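Local coordinates for 2-(3-amino-3-carboxypropyl)histidine synthase (Pyrococcus horikoshii, PDB 3LZD), which catalyses the first step of diphthamide biosynthesis, transferring the 3-amino-3-carboxypropyl group of S-adenosyl-L-methionine to a histidine of elongation factor 2 with a [4Fe-4S] cluster, at residues Glu45-Leu50 with Glu78-Glu83. Numbering follows the deposited sequence.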
loop_
_atom_site.group_PDB
_atom_site.type_symbol
_atom_site.label_atom_id
_atom_site.label_comp_id
_atom_site.label_asym_id
_atom_site.label_seq_id
_atom_site.Cartn_x
_atom_site.Cartn_y
_atom_site.Cartn_z
ATOM N N GLU A 45 -8.315 -29.663 -7.995
ATOM C CA GLU A 45 -7.388 -30.006 -6.921
ATOM C C GLU A 45 -7.510 -28.939 -5.827
ATOM O O GLU A 45 -7.356 -29.222 -4.645
ATOM C CB GLU A 45 -5.942 -30.025 -7.411
ATOM C CG GLU A 45 -5.547 -31.200 -8.260
ATOM C CD GLU A 45 -4.052 -31.199 -8.544
ATOM O OE1 GLU A 45 -3.271 -31.047 -7.578
ATOM O OE2 GLU A 45 -3.656 -31.351 -9.719
ATOM N N ILE A 46 -7.774 -27.703 -6.233
ATOM C CA ILE A 46 -7.889 -26.614 -5.274
ATOM C C ILE A 46 -9.165 -26.740 -4.445
ATOM O O ILE A 46 -9.133 -26.561 -3.229
ATOM C CB ILE A 46 -7.822 -25.238 -5.996
ATOM C CG1 ILE A 46 -6.403 -25.022 -6.558
ATOM C CG2 ILE A 46 -8.168 -24.109 -5.027
ATOM C CD1 ILE A 46 -6.309 -23.887 -7.602
ATOM N N LEU A 47 -10.282 -27.050 -5.097
ATOM C CA LEU A 47 -11.550 -27.222 -4.391
ATOM C C LEU A 47 -11.362 -28.352 -3.377
ATOM O O LEU A 47 -11.701 -28.200 -2.200
ATOM C CB LEU A 47 -12.670 -27.579 -5.377
ATOM C CG LEU A 47 -14.089 -27.839 -4.839
ATOM C CD1 LEU A 47 -14.626 -26.612 -4.129
ATOM C CD2 LEU A 47 -15.008 -28.197 -5.997
ATOM N N LYS A 48 -10.788 -29.465 -3.837
ATOM C CA LYS A 48 -10.552 -30.626 -2.974
ATOM C C LYS A 48 -9.814 -30.255 -1.696
ATOM O O LYS A 48 -10.261 -30.594 -0.596
ATOM C CB LYS A 48 -9.760 -31.712 -3.712
ATOM N N GLU A 49 -8.684 -29.571 -1.832
ATOM C CA GLU A 49 -7.922 -29.164 -0.660
ATOM C C GLU A 49 -8.697 -28.182 0.212
ATOM O O GLU A 49 -8.474 -28.114 1.416
ATOM C CB GLU A 49 -6.592 -28.538 -1.076
ATOM C CG GLU A 49 -5.649 -29.534 -1.728
ATOM C CD GLU A 49 -5.409 -30.750 -0.853
ATOM O OE1 GLU A 49 -4.854 -30.587 0.257
ATOM O OE2 GLU A 49 -5.784 -31.864 -1.274
ATOM N N LEU A 50 -9.599 -27.416 -0.390
ATOM C CA LEU A 50 -10.391 -26.461 0.380
ATOM C C LEU A 50 -11.544 -27.169 1.119
ATOM O O LEU A 50 -11.797 -26.878 2.291
ATOM C CB LEU A 50 -10.929 -25.348 -0.526
ATOM C CG LEU A 50 -9.942 -24.258 -0.993
ATOM C CD1 LEU A 50 -10.656 -23.254 -1.883
ATOM C CD2 LEU A 50 -9.354 -23.530 0.211
ATOM N N GLU A 78 -17.083 -20.328 -6.134
ATOM C CA GLU A 78 -18.369 -19.858 -5.638
ATOM C C GLU A 78 -19.529 -20.752 -6.086
ATOM O O GLU A 78 -20.564 -20.800 -5.425
ATOM C CB GLU A 78 -18.638 -18.429 -6.096
ATOM C CG GLU A 78 -17.726 -17.418 -5.447
ATOM C CD GLU A 78 -18.471 -16.200 -4.942
ATOM O OE1 GLU A 78 -19.303 -15.649 -5.702
ATOM O OE2 GLU A 78 -18.216 -15.798 -3.786
ATOM N N GLU A 79 -19.364 -21.441 -7.213
ATOM C CA GLU A 79 -20.406 -22.342 -7.708
ATOM C C GLU A 79 -20.347 -23.621 -6.895
ATOM O O GLU A 79 -21.159 -24.524 -7.093
ATOM C CB GLU A 79 -20.191 -22.682 -9.188
ATOM C CG GLU A 79 -20.397 -21.525 -10.139
ATOM C CD GLU A 79 -20.005 -21.874 -11.563
ATOM O OE1 GLU A 79 -18.832 -22.249 -11.784
ATOM O OE2 GLU A 79 -20.864 -21.764 -12.464
ATOM N N ASN A 80 -19.380 -23.690 -5.983
ATOM C CA ASN A 80 -19.213 -24.863 -5.144
ATOM C C ASN A 80 -19.289 -24.540 -3.659
ATOM O O ASN A 80 -18.642 -25.174 -2.819
ATOM C CB ASN A 80 -17.903 -25.583 -5.482
ATOM C CG ASN A 80 -17.997 -26.380 -6.785
ATOM O OD1 ASN A 80 -18.561 -27.476 -6.816
ATOM N ND2 ASN A 80 -17.458 -25.821 -7.866
ATOM N N ASN A 81 -20.085 -23.531 -3.345
ATOM C CA ASN A 81 -20.327 -23.147 -1.966
ATOM C C ASN A 81 -19.190 -22.619 -1.136
ATOM O O ASN A 81 -19.074 -22.946 0.046
ATOM C CB ASN A 81 -20.972 -24.315 -1.237
ATOM C CG ASN A 81 -22.397 -24.510 -1.654
ATOM O OD1 ASN A 81 -23.264 -23.697 -1.323
ATOM N ND2 ASN A 81 -22.657 -25.576 -2.405
ATOM N N ILE A 82 -18.350 -21.799 -1.751
ATOM C CA ILE A 82 -17.239 -21.181 -1.042
ATOM C C ILE A 82 -17.266 -19.704 -1.418
ATOM O O ILE A 82 -17.237 -19.362 -2.598
ATOM C CB ILE A 82 -15.904 -21.819 -1.443
ATOM C CG1 ILE A 82 -15.938 -23.310 -1.082
ATOM C CG2 ILE A 82 -14.745 -21.107 -0.736
ATOM C CD1 ILE A 82 -14.663 -24.057 -1.374
ATOM N N GLU A 83 -17.380 -18.833 -0.421
ATOM C CA GLU A 83 -17.406 -17.401 -0.690
ATOM C C GLU A 83 -15.973 -17.012 -1.047
ATOM O O GLU A 83 -15.030 -17.430 -0.382
ATOM C CB GLU A 83 -17.891 -16.642 0.544
ATOM C CG GLU A 83 -18.007 -15.136 0.368
ATOM C CD GLU A 83 -18.744 -14.470 1.530
ATOM O OE1 GLU A 83 -18.435 -14.802 2.694
ATOM O OE2 GLU A 83 -19.622 -13.611 1.277
#
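Leu47 sets CD2 on the amide of Asn80 and CD1 between the CB of Asn80 and the end of Ile82, in a small, largely apolar contact. Its CD2 stands squarely over the flat face of the Asn80 amide, 3.6 Å from Asn80 CG, rather than at an edge. The other branch packs beside the aliphatic root of the asparagine, with Leu47 CD1 3.7 Å from Asn80 CB, and also meets the methyl end of Ile82, where Leu47 CD1 to Ile82 CD1 measures 3.8 Å. The nitrogen of the amide is engaged elsewhere: ND2 donates to Phe76 O in the last turn of helix 67-78, which probably helps to fix the amide's rotation. Ile82 is extended, CD1 anti to CA (chi2 -178°), and this carries CD1 to the helix, 4.0 Å from Leu50 CB. An alanine in place of Leu47 would probably uncover the Asn80 amide face and deprive Ile82 CD1 of one of its two neighbours on this helix. Lys51 NZ adds a polar tie to Asn80 O. Helix 43-52 is thus packed against the turn joining helix 67-78 to strand 83-87, within the beta-alpha-beta crossover from strand 57-61; Leu47 and Leu50 also touch Leu77, and Leu50 also touches strands 109-114 and 126-130.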